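Local coordinates for protein zebrafish RNase5 (Danio rerio, PDB 3LJE) that belongs to the zebrafish RNase/angiogenin subfamily and probably cleaves RNA as a secreted ribonuclease of the pancreatic type, at residues V48-I52 and H118-G122; I59-C63 and L109-W115. All coordinates share one frame; numbering follows the deposited sequence. Where two conformers were deposited one is given.

Contact 1 (V48-I52 and H118-G122). With SO4 (sulfate ion), chain C.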
ATOM      1  N   VAL A  48      -7.090  -0.931   7.942  1.00 18.63           N
ATOM      2  CA  VAL A  48      -5.759  -0.200   7.926  1.00 17.69           C
ATOM      3  C   VAL A  48      -5.231  -0.237   6.514  1.00 15.62           C
ATOM      4  O   VAL A  48      -5.267  -1.284   5.833  1.00 16.80           O
ATOM      5  CB  VAL A  48      -4.776  -0.673   9.016  0.50 17.32           C
ATOM      6  CG1 VAL A  48      -3.427   0.006   8.844  0.50 14.24           C
ATOM      7  CG2 VAL A  48      -5.332  -0.394  10.414  0.50 17.83           C
ATOM      8  N   ASN A  49      -4.726   0.909   5.989  1.00 15.75           N
ATOM      9  CA  ASN A  49      -4.158   0.794   4.664  1.00 14.62           C
ATOM     10  C   ASN A  49      -3.071   1.876   4.565  1.00 16.52           C
ATOM     11  O   ASN A  49      -3.323   3.084   4.752  1.00 14.59           O
ATOM     12  CB  ASN A  49      -5.238   1.078   3.594  1.00 15.53           C
ATOM     13  CG  ASN A  49      -4.707   0.880   2.185  1.00 16.15           C
ATOM     14  OD1 ASN A  49      -4.705  -0.245   1.674  1.00 16.44           O
ATOM     15  ND2 ASN A  49      -4.182   1.978   1.561  1.00 16.37           N
ATOM     16  N   THR A  50      -1.867   1.411   4.256  1.00 14.17           N
ATOM     17  CA  THR A  50      -0.813   2.362   4.107  1.00 14.62           C
ATOM     18  C   THR A  50      -0.518   2.746   2.657  1.00 14.03           C
ATOM     19  O   THR A  50      -0.345   1.896   1.771  1.00 14.65           O
ATOM     20  CB  THR A  50       0.503   1.692   4.742  1.00 16.91           C
ATOM     21  OG1 THR A  50       0.175   1.425   6.087  1.00 15.22           O
ATOM     22  CG2 THR A  50       1.805   2.638   4.552  1.00 16.25           C
ATOM     23  N   PHE A  51      -0.270   4.051   2.464  1.00 12.50           N
ATOM     24  CA  PHE A  51       0.189   4.570   1.185  1.00 13.21           C
ATOM     25  C   PHE A  51       1.680   4.956   1.286  1.00 13.40           C
ATOM     26  O   PHE A  51       2.062   5.747   2.158  1.00 13.33           O
ATOM     27  CB  PHE A  51      -0.610   5.856   0.829  1.00 14.67           C
ATOM     28  CG  PHE A  51      -2.068   5.548   0.611  1.00 13.02           C
ATOM     29  CD1 PHE A  51      -2.482   5.073  -0.677  1.00 11.19           C
ATOM     30  CD2 PHE A  51      -3.004   5.693   1.664  1.00 13.83           C
ATOM     31  CE1 PHE A  51      -3.881   4.743  -0.881  1.00 13.47           C
ATOM     32  CE2 PHE A  51      -4.370   5.393   1.436  1.00 15.76           C
ATOM     33  CZ  PHE A  51      -4.790   4.922   0.180  1.00 13.14           C
ATOM     34  N   ILE A  52       2.481   4.374   0.424  1.00 13.67           N
ATOM     35  CA  ILE A  52       3.907   4.663   0.420  1.00 14.46           C
ATOM     36  C   ILE A  52       4.021   5.950  -0.437  1.00 14.35           C
ATOM     37  O   ILE A  52       3.572   6.009  -1.621  1.00 14.55           O
ATOM     38  CB  ILE A  52       4.687   3.559  -0.288  1.00 13.93           C
ATOM     39  CG1 ILE A  52       4.430   2.191   0.456  1.00 14.42           C
ATOM     40  CG2 ILE A  52       6.245   3.962  -0.346  1.00 12.30           C
ATOM     41  CD1 ILE A  52       4.877   0.980  -0.522  1.00 16.22           C
ATOM     42  N   HIS A 118       2.303  -6.976  -2.953  1.00 20.39           N
ATOM     43  CA  HIS A 118       1.645  -6.977  -1.675  1.00 19.64           C
ATOM     44  C   HIS A 118       2.420  -6.051  -0.738  1.00 18.09           C
ATOM     45  O   HIS A 118       3.638  -5.954  -0.847  1.00 18.31           O
ATOM     46  CB  HIS A 118       1.667  -8.460  -1.134  1.00 21.82           C
ATOM     47  CG  HIS A 118       1.279  -8.601   0.292  1.00 26.07           C
ATOM     48  ND1 HIS A 118      -0.038  -8.550   0.718  1.00 26.43           N
ATOM     49  CD2 HIS A 118       2.042  -8.773   1.419  1.00 26.02           C
ATOM     50  CE1 HIS A 118      -0.080  -8.683   2.039  1.00 26.60           C
ATOM     51  NE2 HIS A 118       1.163  -8.820   2.488  1.00 29.01           N
ATOM     52  N   TYR A 119       1.697  -5.404   0.144  1.00 19.12           N
ATOM     53  CA  TYR A 119       2.271  -4.545   1.174  1.00 17.90           C
ATOM     54  C   TYR A 119       2.024  -5.184   2.511  1.00 19.14           C
ATOM     55  O   TYR A 119       0.876  -5.502   2.866  1.00 18.35           O
ATOM     56  CB  TYR A 119       1.639  -3.144   1.168  1.00 18.28           C
ATOM     57  CG  TYR A 119       2.278  -2.265   2.279  1.00 17.55           C
ATOM     58  CD1 TYR A 119       3.523  -1.653   2.056  1.00 20.11           C
ATOM     59  CD2 TYR A 119       1.673  -2.078   3.510  1.00 15.79           C
ATOM     60  CE1 TYR A 119       4.154  -0.887   3.035  1.00 20.56           C
ATOM     61  CE2 TYR A 119       2.292  -1.259   4.489  1.00 16.41           C
ATOM     62  CZ  TYR A 119       3.539  -0.697   4.210  1.00 20.31           C
ATOM     63  OH  TYR A 119       4.155   0.079   5.159  1.00 21.64           O
ATOM     64  N   ASP A 120       3.036  -5.391   3.328  1.00 17.42           N
ATOM     65  CA  ASP A 120       2.802  -5.971   4.654  1.00 19.35           C
ATOM     66  C   ASP A 120       2.536  -4.855   5.666  1.00 18.66           C
ATOM     67  O   ASP A 120       3.437  -4.091   5.975  1.00 20.69           O
ATOM     68  CB  ASP A 120       4.016  -6.794   5.083  1.00 22.25           C
ATOM     69  CG  ASP A 120       3.866  -7.518   6.410  1.00 25.66           C
ATOM     70  OD1 ASP A 120       2.854  -7.289   7.108  1.00 29.64           O
ATOM     71  OD2 ASP A 120       4.767  -8.327   6.759  1.00 30.81           O
ATOM     72  N   GLU A 121       1.297  -4.771   6.187  1.00 17.99           N
ATOM     73  CA  GLU A 121       0.957  -3.697   7.158  1.00 20.35           C
ATOM     74  C   GLU A 121       1.600  -3.929   8.528  1.00 25.40           C
ATOM     75  O   GLU A 121       1.726  -2.993   9.323  1.00 28.43           O
ATOM     76  CB  GLU A 121      -0.558  -3.559   7.377  1.00 21.10           C
ATOM     77  CG  GLU A 121      -1.341  -3.120   6.145  1.00 17.16           C
ATOM     78  CD  GLU A 121      -1.130  -1.661   5.744  1.00 15.04           C
ATOM     79  OE1 GLU A 121      -0.535  -0.902   6.533  1.00 17.59           O
ATOM     80  OE2 GLU A 121      -1.556  -1.289   4.622  1.00 17.25           O
ATOM     81  N   GLY A 122       2.003  -5.151   8.832  1.00 29.09           N
ATOM     82  CA  GLY A 122       2.659  -5.379  10.123  1.00 34.38           C
ATOM     83  C   GLY A 122       1.705  -6.172  11.026  1.00 37.47           C
ATOM     84  O   GLY A 122       0.451  -6.174  10.725  1.00 40.71           O
TER
HETATM   85  S   SO4 C1000      -2.456  -5.812   0.754  0.89 44.49           S
HETATM   86  O1  SO4 C1000      -2.046  -5.697   2.291  0.89 40.13           O
HETATM   87  O2  SO4 C1000      -1.264  -5.705  -0.247  0.89 31.93           O
HETATM   88  O3  SO4 C1000      -3.171  -7.140   0.543  0.89 41.74           O
HETATM   89  O4  SO4 C1000      -3.514  -4.651   0.558  0.89 35.25           O

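Contact 2 (I59-C63 and L109-W115)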
ATOM      1  N   ILE A  59       9.747   2.270  -5.606  1.00 17.07           N
ATOM      2  CA  ILE A  59       9.238   1.229  -4.684  1.00 16.65           C
ATOM      3  C   ILE A  59       9.584  -0.146  -5.308  1.00 17.39           C
ATOM      4  O   ILE A  59       9.949  -1.081  -4.558  1.00 16.07           O
ATOM      5  CB  ILE A  59       7.723   1.359  -4.541  1.00 17.73           C
ATOM      6  CG1 ILE A  59       7.411   2.659  -3.756  1.00 17.85           C
ATOM      7  CG2 ILE A  59       7.102   0.188  -3.736  1.00 15.92           C
ATOM      8  CD1 ILE A  59       5.899   3.013  -3.848  1.00 20.78           C
ATOM      9  N   THR A  60       9.485  -0.249  -6.624  1.00 16.21           N
ATOM     10  CA  THR A  60       9.772  -1.551  -7.284  1.00 18.85           C
ATOM     11  C   THR A  60      11.232  -2.017  -7.034  1.00 21.22           C
ATOM     12  O   THR A  60      11.518  -3.231  -7.047  1.00 21.67           O
ATOM     13  CB  THR A  60       9.368  -1.427  -8.783  1.00 19.67           C
ATOM     14  OG1 THR A  60       7.949  -1.239  -8.812  1.00 20.38           O
ATOM     15  CG2 THR A  60       9.736  -2.715  -9.633  1.00 19.39           C
ATOM     16  N   THR A  61      12.162  -1.070  -6.825  1.00 19.71           N
ATOM     17  CA  THR A  61      13.566  -1.458  -6.510  1.00 19.09           C
ATOM     18  C   THR A  61      13.649  -2.306  -5.231  1.00 18.86           C
ATOM     19  O   THR A  61      14.626  -3.019  -5.057  1.00 18.04           O
ATOM     20  CB  THR A  61      14.546  -0.204  -6.301  1.00 18.39           C
ATOM     21  OG1 THR A  61      14.156   0.554  -5.144  1.00 19.25           O
ATOM     22  CG2 THR A  61      14.534   0.673  -7.599  1.00 20.65           C
ATOM     23  N   VAL A  62      12.647  -2.206  -4.351  1.00 17.68           N
ATOM     24  CA  VAL A  62      12.662  -3.096  -3.169  1.00 18.53           C
ATOM     25  C   VAL A  62      12.566  -4.581  -3.624  1.00 20.33           C
ATOM     26  O   VAL A  62      13.101  -5.507  -2.941  1.00 19.43           O
ATOM     27  CB  VAL A  62      11.500  -2.772  -2.215  1.00 17.51           C
ATOM     28  CG1 VAL A  62      11.498  -3.722  -0.951  1.00 15.71           C
ATOM     29  CG2 VAL A  62      11.762  -1.338  -1.688  1.00 17.35           C
ATOM     30  N   CYS A  63      11.920  -4.792  -4.764  1.00 18.83           N
ATOM     31  CA  CYS A  63      11.767  -6.154  -5.283  1.00 22.81           C
ATOM     32  C   CYS A  63      12.981  -6.465  -6.173  1.00 25.14           C
ATOM     33  O   CYS A  63      13.014  -7.520  -6.842  1.00 25.50           O
ATOM     34  CB  CYS A  63      10.494  -6.276  -6.146  1.00 20.86           C
ATOM     35  SG  CYS A  63       8.999  -6.230  -5.132  1.00 21.18           S
ATOM     36  N   LEU A 109       7.537  -5.827   1.406  1.00 14.93           N
ATOM     37  CA  LEU A 109       6.676  -6.137   0.263  1.00 16.66           C
ATOM     38  C   LEU A 109       6.710  -7.592  -0.160  1.00 17.43           C
ATOM     39  O   LEU A 109       7.738  -8.255   0.054  1.00 18.93           O
ATOM     40  CB  LEU A 109       7.187  -5.365  -0.936  1.00 15.89           C
ATOM     41  CG  LEU A 109       7.382  -3.815  -0.777  1.00 15.84           C
ATOM     42  CD1 LEU A 109       7.862  -3.199  -2.169  1.00 15.67           C
ATOM     43  CD2 LEU A 109       6.108  -3.181  -0.179  1.00 15.54           C
ATOM     44  N   GLY A 110       5.605  -8.069  -0.719  1.00 17.46           N
ATOM     45  CA  GLY A 110       5.589  -9.369  -1.411  1.00 17.16           C
ATOM     46  C   GLY A 110       5.948  -8.947  -2.813  1.00 19.46           C
ATOM     47  O   GLY A 110       5.518  -7.851  -3.314  1.00 19.64           O
ATOM     48  N   CYS A 111       6.764  -9.762  -3.490  1.00 19.12           N
ATOM     49  CA  CYS A 111       7.232  -9.492  -4.838  1.00 21.45           C
ATOM     50  C   CYS A 111       7.054 -10.743  -5.701  1.00 23.58           C
ATOM     51  O   CYS A 111       7.152 -11.866  -5.196  1.00 23.93           O
ATOM     52  CB  CYS A 111       8.734  -9.198  -4.824  1.00 21.49           C
ATOM     53  SG  CYS A 111       9.204  -7.759  -3.789  1.00 20.01           S
ATOM     54  N   ASP A 112       6.823 -10.520  -6.968  1.00 24.93           N
ATOM     55  CA  ASP A 112       6.651 -11.634  -7.909  1.00 26.62           C
ATOM     56  C   ASP A 112       7.346 -11.309  -9.210  1.00 26.75           C
ATOM     57  O   ASP A 112       6.992 -10.371  -9.946  1.00 25.34           O
ATOM     58  CB  ASP A 112       5.161 -11.948  -8.117  1.00 28.62           C
ATOM     59  CG  ASP A 112       4.951 -13.322  -8.832  1.00 32.41           C
ATOM     60  OD1 ASP A 112       5.930 -13.874  -9.404  1.00 32.29           O
ATOM     61  OD2 ASP A 112       3.826 -13.791  -8.783  1.00 32.66           O
ATOM     62  N   LYS A 113       8.409 -12.079  -9.474  1.00 26.82           N
ATOM     63  CA  LYS A 113       9.207 -11.860 -10.682  1.00 28.51           C
ATOM     64  C   LYS A 113       9.712 -10.409 -10.816  1.00 27.16           C
ATOM     65  O   LYS A 113       9.774  -9.904 -11.930  1.00 26.64           O
ATOM     66  CB  LYS A 113       8.401 -12.227 -11.945  1.00 31.67           C
ATOM     67  CG  LYS A 113       7.999 -13.780 -12.089  1.00 35.10           C
ATOM     68  CD  LYS A 113       6.977 -14.005 -13.239  1.00 36.06           C
ATOM     69  CE  LYS A 113       6.125 -15.279 -13.092  1.00 39.66           C
ATOM     70  NZ  LYS A 113       5.368 -15.372 -11.720  1.00 40.87           N
ATOM     71  N   GLY A 114      10.107  -9.795  -9.689  1.00 25.72           N
ATOM     72  CA  GLY A 114      10.648  -8.454  -9.658  1.00 25.37           C
ATOM     73  C   GLY A 114       9.572  -7.344  -9.485  1.00 25.23           C
ATOM     74  O   GLY A 114       9.924  -6.128  -9.485  1.00 26.88           O
ATOM     75  N   TRP A 115       8.289  -7.712  -9.410  1.00 22.58           N
ATOM     76  CA  TRP A 115       7.230  -6.625  -9.272  1.00 22.24           C
ATOM     77  C   TRP A 115       6.568  -6.686  -7.930  1.00 20.60           C
ATOM     78  O   TRP A 115       6.273  -7.790  -7.412  1.00 20.85           O
ATOM     79  CB  TRP A 115       6.119  -6.816 -10.306  1.00 23.58           C
ATOM     80  CG  TRP A 115       6.639  -6.826 -11.690  1.00 27.03           C
ATOM     81  CD1 TRP A 115       7.028  -7.932 -12.451  1.00 29.55           C
ATOM     82  CD2 TRP A 115       6.964  -5.679 -12.448  1.00 29.40           C
ATOM     83  NE1 TRP A 115       7.582  -7.502 -13.641  1.00 31.18           N
ATOM     84  CE2 TRP A 115       7.552  -6.132 -13.675  1.00 31.42           C
ATOM     85  CE3 TRP A 115       6.823  -4.310 -12.219  1.00 28.70           C
ATOM     86  CZ2 TRP A 115       7.994  -5.236 -14.664  1.00 32.78           C
ATOM     87  CZ3 TRP A 115       7.254  -3.414 -13.172  1.00 32.46           C
ATOM     88  CH2 TRP A 115       7.838  -3.874 -14.392  1.00 33.65           C
TER
HETATM   89  O   HOH W   1      12.466  -5.141  -9.382  1.00 33.38           O

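Contact 1 (V48-I52 and H118-G122)
The carboxylate of E121 grips T50 twice. T50 N donates to E121 OE2 (2.7 Å), met on its syn side only 17° out of the carboxylate plane, and T50 OG1 donates to E121 OE1 at a very short 2.5 Å. A two-oxygen acceptor suits a residue offering a backbone N-H and a hydroxyl on one face, and the paired bonds fix the carboxylate's rotation. OG1 is also hydrogen-bonded to T84. In pancreatic-type ribonucleases a threonine on this strand reads the pyrimidine base with these groups, so their occupation by E121 is consistent with the obstructed base site of angiogenins.

The apolar part rests on Y119. With CG anti to the backbone N (chi1 -180°), its ring reaches the other strand, where CE2 lies 3.5 Å from T50 CB and CD1 lies 3.9 Å from I52 CD1. Replacing this ring with the single methyl of an alanine is likely to leave a gap beside T50 CB and I52 CD1 and deprive H18 of its ring neighbour.

Y119 N donates almost straight (172°) to sulfate O2 at 3.0 Å. H18 and K46 also bind this ion, probably from the crystallisation liquor.

Strand 48-52 pairs with strand 80-89, and strand 115-119 with strand 97-112; helix 8-18 bears on both segments through F14 and H18.

Contact 2 (I59-C63 and L109-W115)
C63 and C111 both turn SG anti to their carbonyl carbon (chi1 -72° and -60°), which brings the two sulfurs together in a disulfide, SG to SG 2.0 Å. Its chi3 of -79° lies near the right angle a disulfide prefers, in the left-handed sense. L109, two residues before C111 on the same strand, also has CG anti to the carbonyl carbon, and its extended chain carries CD1 across to the other segment. There CD1 meets I59 CG2 at 3.8 Å and V62 CB at 3.7 Å, crossing both side chains at about a right angle. Branched aliphatics suit this buried spot, since one methyl can touch two neighbours; F14 of helix 8-18 packs on both I59 and L109.

The disulfide joins segment 59-63, which carries on from helix 56-60, to strand 97-112 just before the turn of its hairpin with strand 115-119, a cross-link found in the pancreatic ribonuclease fold. That hairpin closes through a type I' turn from D112 to W115, with D112 N hydrogen-bonded to W115 O and W115 N to D112 O. K113 and G114 take the positive phi values of this turn; G114 suits its place because a CB at its backbone angles would collide with the carbonyl O of K113. K113 NZ folds back to form a salt bridge with OD1 of its neighbour D112 (2.8 Å), while D6 is a second partner of the lysine and R10 pairs with the other oxygen of D112.

G114 O is approached by T60 CG2 at 3.4 Å, the hydroxyl of T60 being turned back to K56 O. The same methyl, T60 CG2, lies 4.2 Å from W115 CE3. A water donates both to G114 O (2.7 Å) and to T60 O (3.2 Å), bridging the two backbones.

Contact 1 lies near the centre of the molecule and is buried, whereas the centre of contact 2 lies about 13 Å from the centre of the chain and that contact is only partly buried. Their chemistry differs too: the inner one depends on carboxylate hydrogen bonds and an aromatic ring beside an anion site, the outer one on a covalent cross-link, aliphatic packing and a bridging water. Both draw on the hairpin of strands 97-112 and 115-119, and contact 2 is nested within the loop that contact 1 closes, since both its segments lie between I52 and H118. The two adjoin where Y119 CD1 packs on L109 CD2 and I52 CG2 on I59 CD1, and G110 N is probably hydrogen-bonded to H118 O.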